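Long-range contacts in tRNA (guanine(26)-N(2))-dimethyltransferase (PDB 2DUL), which dimethylates the guanine at position 26 of a number of tRNAs, taking both methyl groups from S-adenosyl-L-methionine: residues Ala54-Gly59 against Glu85-Asn90; Val74-Ile79 against Lys112-Asn117. One frame throughout, in Å; residues are numbered along the deposited sequence.

Contact 1 of 2, residues Ala54-Gly59 against Glu85-Asn90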
loop_
_atom_site.group_PDB
_atom_site.type_symbol
_atom_site.label_atom_id
_atom_site.label_comp_id
_atom_site.label_asym_id
_atom_site.label_seq_id
_atom_site.Cartn_x
_atom_site.Cartn_y
_atom_site.Cartn_z
ATOM N N ALA A 54 3.955 -4.395 -13.180
ATOM C CA ALA A 54 5.100 -3.603 -13.654
ATOM C C ALA A 54 6.518 -4.150 -13.524
ATOM O O ALA A 54 7.333 -3.970 -14.430
ATOM C CB ALA A 54 5.039 -2.197 -13.033
ATOM N N LEU A 55 6.814 -4.790 -12.399
ATOM C CA LEU A 55 8.134 -5.366 -12.136
ATOM C C LEU A 55 7.834 -6.787 -11.670
ATOM O O LEU A 55 7.780 -7.066 -10.475
ATOM C CB LEU A 55 8.826 -4.551 -11.041
ATOM C CG LEU A 55 9.020 -3.083 -11.452
ATOM C CD1 LEU A 55 8.676 -2.156 -10.298
ATOM C CD2 LEU A 55 10.450 -2.871 -11.922
ATOM N N SER A 56 7.637 -7.673 -12.644
ATOM C CA SER A 56 7.240 -9.059 -12.410
ATOM C C SER A 56 8.210 -10.110 -11.884
ATOM O O SER A 56 7.776 -11.053 -11.224
ATOM C CB SER A 56 6.607 -9.616 -13.687
ATOM O OG SER A 56 5.621 -8.734 -14.185
ATOM N N ALA A 57 9.495 -9.986 -12.196
ATOM C CA ALA A 57 10.478 -10.981 -11.747
ATOM C C ALA A 57 10.099 -12.369 -12.279
ATOM O O ALA A 57 10.280 -12.652 -13.467
ATOM C CB ALA A 57 10.552 -10.998 -10.221
ATOM N N THR A 58 9.567 -13.231 -11.415
ATOM C CA THR A 58 9.177 -14.579 -11.842
ATOM C C THR A 58 7.838 -14.566 -12.575
ATOM O O THR A 58 7.504 -15.516 -13.287
ATOM C CB THR A 58 9.035 -15.545 -10.650
ATOM O OG1 THR A 58 7.931 -15.133 -9.833
ATOM C CG2 THR A 58 10.309 -15.558 -9.810
ATOM N N GLY A 59 7.076 -13.490 -12.385
ATOM C CA GLY A 59 5.772 -13.361 -13.017
ATOM C C GLY A 59 4.629 -13.806 -12.118
ATOM O O GLY A 59 3.464 -13.772 -12.516
ATOM N N GLU A 85 12.684 -14.589 -19.613
ATOM C CA GLU A 85 12.673 -15.990 -20.026
ATOM C C GLU A 85 11.878 -16.845 -19.041
ATOM O O GLU A 85 11.118 -17.728 -19.441
ATOM C CB GLU A 85 14.102 -16.529 -20.127
ATOM C CG GLU A 85 14.904 -15.962 -21.291
ATOM C CD GLU A 85 14.265 -16.254 -22.636
ATOM O OE1 GLU A 85 13.948 -17.434 -22.908
ATOM O OE2 GLU A 85 14.082 -15.302 -23.425
ATOM N N LEU A 86 12.049 -16.574 -17.750
ATOM C CA LEU A 86 11.353 -17.331 -16.719
ATOM C C LEU A 86 9.861 -17.011 -16.705
ATOM O O LEU A 86 9.030 -17.879 -16.423
ATOM C CB LEU A 86 11.965 -17.040 -15.348
ATOM C CG LEU A 86 11.390 -17.850 -14.183
ATOM C CD1 LEU A 86 11.430 -19.335 -14.515
ATOM C CD2 LEU A 86 12.185 -17.555 -12.916
ATOM N N MET A 87 9.521 -15.761 -17.003
ATOM C CA MET A 87 8.123 -15.353 -17.039
ATOM C C MET A 87 7.381 -16.134 -18.125
ATOM O O MET A 87 6.286 -16.636 -17.895
ATOM C CB MET A 87 8.027 -13.841 -17.279
ATOM C CG MET A 87 8.378 -13.010 -16.043
ATOM S SD MET A 87 8.760 -11.262 -16.366
ATOM C CE MET A 87 7.225 -10.682 -16.907
ATOM N N LYS A 88 7.985 -16.248 -19.303
ATOM C CA LYS A 88 7.363 -16.989 -20.400
ATOM C C LYS A 88 7.133 -18.454 -20.007
ATOM O O LYS A 88 6.080 -19.030 -20.282
ATOM C CB LYS A 88 8.240 -16.924 -21.657
ATOM C CG LYS A 88 8.316 -15.547 -22.313
ATOM C CD LYS A 88 9.106 -15.589 -23.626
ATOM C CE LYS A 88 10.565 -15.977 -23.402
ATOM N NZ LYS A 88 11.335 -16.067 -24.682
ATOM N N ARG A 89 8.122 -19.054 -19.351
ATOM C CA ARG A 89 8.006 -20.444 -18.925
ATOM C C ARG A 89 6.891 -20.626 -17.899
ATOM O O ARG A 89 6.063 -21.534 -18.017
ATOM C CB ARG A 89 9.327 -20.926 -18.321
ATOM C CG ARG A 89 10.517 -20.788 -19.250
ATOM C CD ARG A 89 11.739 -21.488 -18.676
ATOM N NE ARG A 89 11.467 -22.898 -18.407
ATOM C CZ ARG A 89 12.394 -23.784 -18.056
ATOM N NH1 ARG A 89 12.051 -25.047 -17.831
ATOM N NH2 ARG A 89 13.662 -23.410 -17.935
ATOM N N ASN A 90 6.862 -19.761 -16.891
ATOM C CA ASN A 90 5.845 -19.878 -15.861
ATOM C C ASN A 90 4.441 -19.633 -16.375
ATOM O O ASN A 90 3.494 -20.265 -15.912
ATOM C CB ASN A 90 6.163 -18.949 -14.685
ATOM C CG ASN A 90 7.361 -19.427 -13.887
ATOM O OD1 ASN A 90 7.620 -20.629 -13.811
ATOM N ND2 ASN A 90 8.089 -18.495 -13.279
#

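Contact 2 of 2, residues Val74-Ile79 against Lys112-Asn117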
loop_
_atom_site.group_PDB
_atom_site.type_symbol
_atom_site.label_atom_id
_atom_site.label_comp_id
_atom_site.label_asym_id
_atom_site.label_seq_id
_atom_site.Cartn_x
_atom_site.Cartn_y
_atom_site.Cartn_z
ATOM N N VAL A 74 -3.802 -9.169 -18.886
ATOM C CA VAL A 74 -2.755 -9.012 -17.884
ATOM C C VAL A 74 -1.383 -8.847 -18.512
ATOM O O VAL A 74 -0.947 -9.686 -19.300
ATOM C CB VAL A 74 -2.713 -10.235 -16.934
ATOM C CG1 VAL A 74 -1.696 -9.997 -15.816
ATOM C CG2 VAL A 74 -4.105 -10.500 -16.362
ATOM N N TRP A 75 -0.710 -7.756 -18.160
ATOM C CA TRP A 75 0.626 -7.487 -18.668
ATOM C C TRP A 75 1.663 -7.773 -17.584
ATOM O O TRP A 75 1.499 -7.381 -16.426
ATOM C CB TRP A 75 0.753 -6.026 -19.114
ATOM C CG TRP A 75 -0.034 -5.692 -20.344
ATOM C CD1 TRP A 75 -1.379 -5.831 -20.520
ATOM C CD2 TRP A 75 0.475 -5.132 -21.561
ATOM N NE1 TRP A 75 -1.741 -5.391 -21.769
ATOM C CE2 TRP A 75 -0.623 -4.956 -22.430
ATOM C CE3 TRP A 75 1.753 -4.761 -22.002
ATOM C CZ2 TRP A 75 -0.486 -4.422 -23.718
ATOM C CZ3 TRP A 75 1.892 -4.229 -23.283
ATOM C CH2 TRP A 75 0.775 -4.066 -24.126
ATOM N N LEU A 76 2.719 -8.473 -17.971
ATOM C CA LEU A 76 3.811 -8.801 -17.067
ATOM C C LEU A 76 5.051 -8.166 -17.676
ATOM O O LEU A 76 5.321 -8.345 -18.862
ATOM C CB LEU A 76 4.010 -10.315 -16.977
ATOM C CG LEU A 76 2.892 -11.172 -16.379
ATOM C CD1 LEU A 76 1.786 -11.356 -17.399
ATOM C CD2 LEU A 76 3.462 -12.530 -15.986
ATOM N N ASN A 77 5.809 -7.429 -16.876
ATOM C CA ASN A 77 6.998 -6.775 -17.400
ATOM C C ASN A 77 8.214 -6.864 -16.489
ATOM O O ASN A 77 8.090 -6.869 -15.271
ATOM C CB ASN A 77 6.704 -5.294 -17.659
ATOM C CG ASN A 77 7.926 -4.534 -18.154
ATOM O OD1 ASN A 77 8.287 -4.610 -19.330
ATOM N ND2 ASN A 77 8.577 -3.807 -17.250
ATOM N N ASP A 78 9.391 -6.933 -17.103
ATOM C CA ASP A 78 10.653 -6.949 -16.368
ATOM C C ASP A 78 11.782 -6.589 -17.325
ATOM O O ASP A 78 11.800 -7.021 -18.479
ATOM C CB ASP A 78 10.928 -8.314 -15.734
ATOM C CG ASP A 78 11.886 -8.214 -14.554
ATOM O OD1 ASP A 78 11.418 -8.289 -13.398
ATOM O OD2 ASP A 78 13.103 -8.039 -14.781
ATOM N N ILE A 79 12.728 -5.797 -16.842
ATOM C CA ILE A 79 13.846 -5.366 -17.664
ATOM C C ILE A 79 14.905 -6.458 -17.831
ATOM O O ILE A 79 15.706 -6.416 -18.764
ATOM C CB ILE A 79 14.503 -4.104 -17.057
ATOM C CG1 ILE A 79 15.508 -3.504 -18.042
ATOM C CG2 ILE A 79 15.182 -4.458 -15.744
ATOM C CD1 ILE A 79 16.128 -2.210 -17.563
ATOM N N LYS A 112 -8.155 -15.317 -21.215
ATOM C CA LYS A 112 -7.547 -14.100 -20.721
ATOM C C LYS A 112 -6.349 -13.847 -21.625
ATOM O O LYS A 112 -5.706 -14.788 -22.094
ATOM C CB LYS A 112 -7.109 -14.266 -19.264
ATOM C CG LYS A 112 -8.277 -14.491 -18.320
ATOM C CD LYS A 112 -7.873 -14.324 -16.875
ATOM C CE LYS A 112 -9.076 -14.482 -15.959
ATOM N NZ LYS A 112 -10.165 -13.540 -16.318
ATOM N N THR A 113 -6.073 -12.581 -21.902
ATOM C CA THR A 113 -4.945 -12.231 -22.746
ATOM C C THR A 113 -3.776 -11.905 -21.835
ATOM O O THR A 113 -3.897 -11.088 -20.923
ATOM C CB THR A 113 -5.283 -11.025 -23.640
ATOM O OG1 THR A 113 -6.296 -11.417 -24.571
ATOM C CG2 THR A 113 -4.058 -10.548 -24.413
ATOM N N ILE A 114 -2.656 -12.575 -22.074
ATOM C CA ILE A 114 -1.456 -12.382 -21.274
ATOM C C ILE A 114 -0.364 -11.805 -22.165
ATOM O O ILE A 114 -0.065 -12.345 -23.230
ATOM C CB ILE A 114 -0.989 -13.722 -20.673
ATOM C CG1 ILE A 114 -2.106 -14.298 -19.802
ATOM C CG2 ILE A 114 0.284 -13.525 -19.852
ATOM C CD1 ILE A 114 -1.872 -15.723 -19.360
ATOM N N VAL A 115 0.213 -10.693 -21.728
ATOM C CA VAL A 115 1.261 -10.024 -22.481
ATOM C C VAL A 115 2.522 -9.970 -21.631
ATOM O O VAL A 115 2.549 -9.323 -20.583
ATOM C CB VAL A 115 0.842 -8.589 -22.849
ATOM C CG1 VAL A 115 1.902 -7.948 -23.733
ATOM C CG2 VAL A 115 -0.511 -8.614 -23.553
ATOM N N ILE A 116 3.559 -10.666 -22.077
ATOM C CA ILE A 116 4.824 -10.698 -21.359
ATOM C C ILE A 116 5.774 -9.742 -22.070
ATOM O O ILE A 116 6.029 -9.873 -23.268
ATOM C CB ILE A 116 5.407 -12.121 -21.347
ATOM C CG1 ILE A 116 4.303 -13.123 -20.977
ATOM C CG2 ILE A 116 6.545 -12.205 -20.336
ATOM C CD1 ILE A 116 4.767 -14.574 -20.940
ATOM N N ASN A 117 6.307 -8.789 -21.318
ATOM C CA ASN A 117 7.176 -7.769 -21.881
ATOM C C ASN A 117 8.571 -7.733 -21.259
ATOM O O ASN A 117 8.733 -7.892 -20.048
ATOM C CB ASN A 117 6.496 -6.405 -21.696
ATOM C CG ASN A 117 6.969 -5.366 -22.692
ATOM O OD1 ASN A 117 6.689 -5.461 -23.891
ATOM N ND2 ASN A 117 7.684 -4.361 -22.202
#

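Contact 1 of 2, residues Ala54-Gly59 against Glu85-Asn90
Met87 reaches from helix 81-94 to the turn Ser56-Gly59, part of the loop that follows strand 50-53 in this Rossmann-like class I methyltransferase fold. In this superfamily that loop, motif I, borders the S-adenosyl-L-methionine pocket, and the nearby Arg61 and Asp78, predicted to bind the cofactor, are consistent with the same role here. Met87 CG stands anti to its own carbonyl carbon (chi1 -75°), and the chain stays extended at chi2 before bending at chi3, a course that carries CE to the serine. Met87 CE lies 3.4 Å from Ser56 CB, tighter than usual for two carbons. Farther back along the side chain, Met87 CG packs 3.2 Å from Ala57 O. A flexible, unbranched thioether suits this place, since it can follow the turn without bringing in a polar group that needs a partner. Ser56 OG, meanwhile, is bonded to Asn77 N, so a small hydroxyl ties the loop to strand 73-78. The turn is of type II', closed by Gly59 N to Ser56 O at 2.8 Å. Gly59, the N-cap residue of helix 60-68, has a phi of 95°; a CB there would jam against the preceding carbonyl oxygen and crowd Met87 CG. Thr58 and Leu86 lie side by side, with Thr58 CG2 4.1 Å from Leu86 CD2, and Thr58 OG1 bonds to Ile60 N. Asn90 uses both ends of its amide: OD1 takes the N-H of Leu14, while ND2 donates to Thr58 O at 3.0 Å, nearly straight at 171°, with that oxygen in the plane of the Asn90 amide.

Contact 2 of 2, residues Val74-Ile79 against Lys112-Asn117
Val115 lies against one face of the Trp75 indole, the two side chains pointing the same way from adjacent parallel strands of the Rossmann-like sheet. Val115 CB sits 3.7 Å above the ring plane, over its centre, and CG1, anti to the backbone N (chi1 -175°), makes a CH-pi contact with the six-membered ring. Val115 CG2 rests toward the pyrrole side, 3.8 Å from Trp75 CE2 at the ring junction. A beta-branched residue suits this place because its two methyls spread over a flat ring. The indole also bonds through NE1 to Glu73 OE2 and meets Phe132 edge-to-face. An alanine in place of Trp75 would probably leave the Val115 methyls without their flat partner, open a gap beside Phe132 and deprive Glu73 of its indole donor. On the other side of the sheet, Leu76 CD1 touches Ile114 CG2 at 3.6 Å. Between the two side-chain layers backbone bonds join the strands, including Leu76 N to Val115 O at 2.8 Å. Packing is slacker at the ends: Thr113, partly exposed, keeps its side chain clear of the other strand, and the last bond, Asp78 N to Asn117 O, stretches to 3.2 Å where Asp78 is itself partly exposed. Between the Trp75-Val115 packing and the Asp78 end lies a buried polar pair: Asn117 ND2 donates to Asn77 OD1 at 2.9 Å and 169°, the amide planes 31° apart. Asn77 ND2 bonds to Ala54 O and Asp119 O. With both ends of its amide engaged, Asn77 is likely to be fixed in rotation, joining three strand ends near Asp120 and Ala121, predicted to bind S-adenosyl-L-methionine.

In the fold
Both contacts are buried and meet at strand 73-78: contact 2 pairs it with strand 113-118, while contact 1 lies on the sheet face that carries Leu76 and Ile116, where helix 81-94 meets the loop after strand 50-53. Met87 of contact 1 packs on both of those residues. Contact 2, sheet pairing, buries about twice the surface of contact 1 and is held mainly by regular backbone bonds, with one amide pair beside them; in contact 1 no backbone bond crosses, and one side-chain bond joins apolar packing. They join directly where the strand ends: Ser56 N probably bonds to Asn77 O, and Ala57 N to Asp78 OD1, beside the predicted cofactor site.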